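PDB 4R01: putative NADH-flavin reductase from Streptococcus pneumoniae TIGR4, which is a putative NADH-flavin reductase that probably binds NAD(P)H through its Rossmann fold and may use it to reduce a flavin. Local coordinates for residues A[7-12]-A[28-33]; A[148-153]-A[202-207]. One frame throughout, in Å; residues are numbered along the deposited sequence.

Interaction 1 of 2, residues A[7-12]-A[28-33]; sequences IAANGQ and VTAIVR. With SO4 (sulfate ion), chain C.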
loop_
_atom_site.group_PDB
_atom_site.type_symbol
_atom_site.label_atom_id
_atom_site.label_comp_id
_atom_site.label_asym_id
_atom_site.label_seq_id
_atom_site.Cartn_x
_atom_site.Cartn_y
_atom_site.Cartn_z
ATOM N N ILE A 7 26.342 6.228 -23.521
ATOM C CA ILE A 7 27.273 6.545 -22.446
ATOM C C ILE A 7 27.125 5.521 -21.322
ATOM O O ILE A 7 26.005 5.158 -20.956
ATOM C CB ILE A 7 27.046 7.974 -21.901
ATOM C CG1 ILE A 7 27.740 9.008 -22.789
ATOM C CG2 ILE A 7 27.583 8.108 -20.486
ATOM C CD1 ILE A 7 27.085 9.233 -24.130
ATOM N N ALA A 8 28.260 5.054 -20.801
ATOM C CA ALA A 8 28.310 4.022 -19.762
ATOM C C ALA A 8 27.694 2.715 -20.253
ATOM O O ALA A 8 26.822 2.141 -19.603
ATOM C CB ALA A 8 27.615 4.500 -18.485
ATOM N N ALA A 9 28.169 2.241 -21.401
ATOM C CA ALA A 9 27.624 1.042 -22.027
ATOM C C ALA A 9 28.031 -0.236 -21.298
ATOM O O ALA A 9 27.509 -1.312 -21.586
ATOM C CB ALA A 9 28.055 0.976 -23.483
ATOM N N ASN A 10 28.969 -0.121 -20.363
ATOM C CA ASN A 10 29.393 -1.271 -19.571
ATOM C C ASN A 10 28.477 -1.512 -18.382
ATOM O O ASN A 10 28.475 -2.597 -17.795
ATOM C CB ASN A 10 30.833 -1.091 -19.092
ATOM C CG ASN A 10 31.841 -1.396 -20.173
ATOM O OD1 ASN A 10 31.596 -2.237 -21.039
ATOM N ND2 ASN A 10 32.982 -0.714 -20.132
ATOM N N GLY A 11 27.702 -0.492 -18.028
ATOM C CA GLY A 11 26.717 -0.618 -16.973
ATOM C C GLY A 11 25.663 -1.636 -17.356
ATOM O O GLY A 11 25.514 -1.970 -18.533
ATOM N N GLN A 12 24.932 -2.135 -16.365
ATOM C CA GLN A 12 23.939 -3.174 -16.609
ATOM C C GLN A 12 22.821 -2.671 -17.520
ATOM O O GLN A 12 22.384 -3.380 -18.427
ATOM C CB GLN A 12 23.373 -3.690 -15.283
ATOM C CG GLN A 12 24.391 -4.476 -14.461
ATOM C CD GLN A 12 23.921 -4.765 -13.048
ATOM O OE1 GLN A 12 23.324 -5.807 -12.778
ATOM N NE2 GLN A 12 24.200 -3.844 -12.132
ATOM N N VAL A 28 25.969 1.029 -33.214
ATOM C CA VAL A 28 26.077 1.590 -31.876
ATOM C C VAL A 28 27.522 1.855 -31.470
ATOM O O VAL A 28 28.379 0.974 -31.554
ATOM C CB VAL A 28 25.425 0.655 -30.831
ATOM C CG1 VAL A 28 25.426 1.303 -29.455
ATOM C CG2 VAL A 28 24.008 0.298 -31.253
ATOM N N THR A 29 27.781 3.082 -31.032
ATOM C CA THR A 29 29.070 3.445 -30.468
ATOM C C THR A 29 28.986 3.422 -28.950
ATOM O O THR A 29 28.122 4.071 -28.361
ATOM C CB THR A 29 29.527 4.843 -30.931
ATOM O OG1 THR A 29 29.769 4.828 -32.342
ATOM C CG2 THR A 29 30.799 5.255 -30.207
ATOM N N ALA A 30 29.879 2.671 -28.318
ATOM C CA ALA A 30 29.923 2.627 -26.862
ATOM C C ALA A 30 30.940 3.621 -26.319
ATOM O O ALA A 30 32.119 3.571 -26.666
ATOM C CB ALA A 30 30.250 1.228 -26.381
ATOM N N ILE A 31 30.478 4.531 -25.474
ATOM C CA ILE A 31 31.377 5.446 -24.791
ATOM C C ILE A 31 31.558 4.961 -23.360
ATOM O O ILE A 31 30.639 5.035 -22.545
ATOM C CB ILE A 31 30.850 6.886 -24.819
ATOM C CG1 ILE A 31 30.716 7.355 -26.272
ATOM C CG2 ILE A 31 31.770 7.807 -24.033
ATOM C CD1 ILE A 31 30.240 8.780 -26.429
ATOM N N VAL A 32 32.750 4.448 -23.073
ATOM C CA VAL A 32 33.019 3.760 -21.816
ATOM C C VAL A 32 34.289 4.266 -21.134
ATOM O O VAL A 32 35.040 5.063 -21.700
ATOM C CB VAL A 32 33.153 2.240 -22.035
ATOM C CG1 VAL A 32 31.850 1.655 -22.549
ATOM C CG2 VAL A 32 34.283 1.950 -23.010
ATOM N N ARG A 33 34.529 3.782 -19.919
ATOM C CA ARG A 33 35.695 4.188 -19.146
ATOM C C ARG A 33 36.744 3.080 -19.093
ATOM O O ARG A 33 37.941 3.353 -19.016
ATOM C CB ARG A 33 35.280 4.588 -17.729
ATOM C CG ARG A 33 34.357 5.797 -17.673
ATOM C CD ARG A 33 33.902 6.087 -16.251
ATOM N NE ARG A 33 33.107 4.993 -15.697
ATOM C CZ ARG A 33 32.600 4.983 -14.467
ATOM N NH1 ARG A 33 32.802 6.011 -13.655
ATOM N NH2 ARG A 33 31.890 3.944 -14.049
HETATM S S SO4 C . 31.341 2.528 -18.199
HETATM O O1 SO4 C . 30.880 2.119 -19.521
HETATM O O2 SO4 C . 31.423 3.984 -18.148
HETATM O O3 SO4 C . 30.399 2.052 -17.193
HETATM O O4 SO4 C . 32.655 1.948 -17.933
#
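Asn10 and Val32 meet at about a right angle: the amide ND2 of Asn10 comes to 3.5 Å from CB of Val32, which sits at the end of strand 27-32. Beside them the methyl of Ala9 packs against that of Ala30 (CB to CB 3.6 Å). On the other face of the sheet from this alanine contact, Ile7 and Ile31 run alongside each other and touch through their CD1 atoms. One backbone bond joins the segments, Ala8 N to Ile31 O at 2.9 Å. Past this point the chain turns off the sheet in a type I turn from Ala8 to Gly11.

A sulfate fills the angle between the turn and the strand end. Asn10 N reaches its O1 at 3.1 Å, while Arg33 N binds O4 at 3.3 Å. Arg33 NE adds a weak bond to O2, from a side chain bent at chi3 (-63°), and Asn10 ND2 a weak one to O4. The Asn10 side chain is itself positioned by the loop after the strand, because OD1 accepts from Lys37 N and ND2 gives a weak bond to Glu35 O. Ala9 also packs on Val18 of helix 12-24.

This is the first beta-alpha-beta unit of a Rossmann fold, in which the turn before the helix and the end of the second strand would border the dinucleotide site, as in other Rossmann folds. The backbone N-H groups of Asn10 and Arg33, with a weak bond from Arg33 NE, are consistent with a place for a cofactor phosphate, although the sulfate itself probably came from the crystallisation liquor.

Interaction 2 of 2, residues A[148-153]-A[202-207]; sequences FVSPAV and KERISL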
loop_
_atom_site.group_PDB
_atom_site.type_symbol
_atom_site.label_atom_id
_atom_site.label_comp_id
_atom_site.label_asym_id
_atom_site.label_seq_id
_atom_site.Cartn_x
_atom_site.Cartn_y
_atom_site.Cartn_z
ATOM N N PHE A 148 13.512 12.146 -20.974
ATOM C CA PHE A 148 13.783 11.445 -19.726
ATOM C C PHE A 148 12.954 10.168 -19.667
ATOM O O PHE A 148 11.727 10.216 -19.747
ATOM C CB PHE A 148 13.460 12.346 -18.533
ATOM C CG PHE A 148 14.197 11.984 -17.273
ATOM C CD1 PHE A 148 15.525 12.350 -17.105
ATOM C CD2 PHE A 148 13.560 11.297 -16.253
ATOM C CE1 PHE A 148 16.208 12.030 -15.948
ATOM C CE2 PHE A 148 14.237 10.973 -15.089
ATOM C CZ PHE A 148 15.563 11.344 -14.937
ATOM N N VAL A 149 13.616 9.024 -19.534
ATOM C CA VAL A 149 12.903 7.753 -19.540
ATOM C C VAL A 149 12.912 7.091 -18.165
ATOM O O VAL A 149 13.839 6.362 -17.817
ATOM C CB VAL A 149 13.495 6.785 -20.575
ATOM C CG1 VAL A 149 12.635 5.538 -20.682
ATOM C CG2 VAL A 149 13.611 7.471 -21.924
ATOM N N SER A 150 11.866 7.357 -17.388
ATOM C CA SER A 150 11.729 6.774 -16.059
ATOM C C SER A 150 11.385 5.294 -16.133
ATOM O O SER A 150 10.504 4.894 -16.892
ATOM C CB SER A 150 10.658 7.516 -15.257
ATOM O OG SER A 150 11.138 8.763 -14.792
ATOM N N PRO A 151 12.087 4.470 -15.343
ATOM C CA PRO A 151 11.750 3.052 -15.232
ATOM C C PRO A 151 10.643 2.862 -14.206
ATOM O O PRO A 151 10.136 3.851 -13.670
ATOM C CB PRO A 151 13.059 2.424 -14.757
ATOM C CG PRO A 151 13.662 3.491 -13.896
ATOM C CD PRO A 151 13.240 4.824 -14.498
ATOM N N ALA A 152 10.277 1.615 -13.930
ATOM C CA ALA A 152 9.278 1.337 -12.910
ATOM C C ALA A 152 9.902 1.457 -11.526
ATOM O O ALA A 152 11.114 1.636 -11.401
ATOM C CB ALA A 152 8.681 -0.038 -13.112
ATOM N N VAL A 153 9.072 1.363 -10.492
ATOM C CA VAL A 153 9.549 1.443 -9.117
ATOM C C VAL A 153 10.557 0.338 -8.837
ATOM O O VAL A 153 11.649 0.590 -8.327
ATOM C CB VAL A 153 8.387 1.345 -8.115
ATOM C CG1 VAL A 153 8.916 1.244 -6.691
ATOM C CG2 VAL A 153 7.460 2.538 -8.275
ATOM N N LYS A 202 11.452 16.636 -25.520
ATOM C CA LYS A 202 11.454 17.589 -24.408
ATOM C C LYS A 202 10.383 17.256 -23.368
ATOM O O LYS A 202 9.696 18.144 -22.864
ATOM C CB LYS A 202 11.264 19.020 -24.917
ATOM C CG LYS A 202 12.286 19.457 -25.953
ATOM C CD LYS A 202 12.077 20.909 -26.336
ATOM C CE LYS A 202 12.920 21.299 -27.532
ATOM N NZ LYS A 202 12.706 22.726 -27.891
ATOM N N GLU A 203 10.250 15.974 -23.051
ATOM C CA GLU A 203 9.333 15.536 -22.006
ATOM C C GLU A 203 9.766 14.185 -21.447
ATOM O O GLU A 203 10.658 13.535 -21.994
ATOM C CB GLU A 203 7.900 15.466 -22.536
ATOM C CG GLU A 203 7.737 14.690 -23.832
ATOM C CD GLU A 203 6.282 14.535 -24.239
ATOM O OE1 GLU A 203 5.518 13.890 -23.490
ATOM O OE2 GLU A 203 5.901 15.066 -25.303
ATOM N N ARG A 204 9.146 13.773 -20.346
ATOM C CA ARG A 204 9.478 12.492 -19.739
ATOM C C ARG A 204 8.420 11.428 -19.981
ATOM O O ARG A 204 7.226 11.669 -19.806
ATOM C CB ARG A 204 9.687 12.627 -18.230
ATOM C CG ARG A 204 9.632 11.265 -17.553
ATOM C CD ARG A 204 9.756 11.328 -16.064
ATOM N NE ARG A 204 8.662 12.054 -15.437
ATOM C CZ ARG A 204 8.578 12.231 -14.128
ATOM N NH1 ARG A 204 9.513 11.709 -13.346
ATOM N NH2 ARG A 204 7.571 12.911 -13.601
ATOM N N ILE A 205 8.877 10.244 -20.374
ATOM C CA ILE A 205 8.018 9.076 -20.444
ATOM C C ILE A 205 8.404 8.088 -19.350
ATOM O O ILE A 205 9.469 8.210 -18.742
ATOM C CB ILE A 205 8.113 8.389 -21.811
ATOM C CG1 ILE A 205 9.564 7.991 -22.098
ATOM C CG2 ILE A 205 7.584 9.309 -22.898
ATOM C CD1 ILE A 205 9.756 7.311 -23.433
ATOM N N SER A 206 7.539 7.110 -19.100
ATOM C CA SER A 206 7.831 6.073 -18.115
ATOM C C SER A 206 7.480 4.693 -18.665
ATOM O O SER A 206 6.586 4.557 -19.503
ATOM C CB SER A 206 7.074 6.337 -16.809
ATOM O OG SER A 206 5.684 6.469 -17.045
ATOM N N LEU A 207 8.192 3.674 -18.191
ATOM C CA LEU A 207 8.014 2.314 -18.688
ATOM C C LEU A 207 7.741 1.332 -17.552
ATOM O O LEU A 207 8.201 1.535 -16.429
ATOM C CB LEU A 207 9.248 1.875 -19.481
ATOM C CG LEU A 207 9.547 2.690 -20.739
ATOM C CD1 LEU A 207 10.904 2.308 -21.319
ATOM C CD2 LEU A 207 8.448 2.480 -21.763
HETATM O O HOH W 1 7.468 3.437 -14.852
#
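Phe148 to Ser150 runs parallel to Glu203 to Leu207, the strand axes 4.6 Å apart at closest and 25° from parallel, with Val149 paired to Ile205 and Ser150 to Ser206 through three backbone bonds of 2.9 Å, Ile205 N to Phe148 O, Ser150 N to Ile205 O and Leu207 N to Ser150 O, which a weak one from Phe148 N to Glu203 O precedes.

One face carries Phe148, Ser150, Arg204 and Ser206. Phe148 and Arg204 project together from neighbouring strands; CD of Arg204 stands at the ring edge, 3.8 Å from CD2 of Phe148, with the guanidinium plane turned 57° from that of the ring. That same CD is 3.2 Å from OG of Ser150. The arginine chain is extended as far as CD (chi2 -177°) and bends at chi3, and the guanidinium is then held by a salt bridge from NE to Glu170 and a hydrogen bond from NH2 to Ser103 O. Ser150 OG is hydrogen-bonded to Gly100 O, and helix 125-138 covers Phe148.

The other face is aliphatic. Val149 CG1 meets Leu207 CD1 at 3.7 Å, while its CG2 touches CG1 and CD1 of Ile205; helix 184-196 packs on Ile205 and Leu207. Where the strands part, a water donates to Leu207 O at 2.6 Å and, weakly, to Pro151 O.

Here the two strands pair aliphatic side chains on the face toward helix 184-196, whereas on the other the salt bridge to Glu170 meets the buried charge of Arg204 and would probably help keep Glu170 ionised.

Interactions 1 and 2 lie in the same mixed sheet, their centres 20 Å apart and their nearest atoms about 11 Å, without touching. Along the chain they come in series: 7-12 with 28-33 closes before 148-153 with 202-207 begins. Across the sheet, strands 61-64 and 94-98 stand between strands 3-7 and 145-150. Interaction 1 therefore belongs to the N-terminal half of the Rossmann sheet, beside strand 42-45, one of the two edge strands within this chain, whereas interaction 2 brings the late strand 203-209 in beside 145-150, next to the antiparallel strand 165-168. The first contact borders the probable dinucleotide site; the second joins the C-terminal strand to the core.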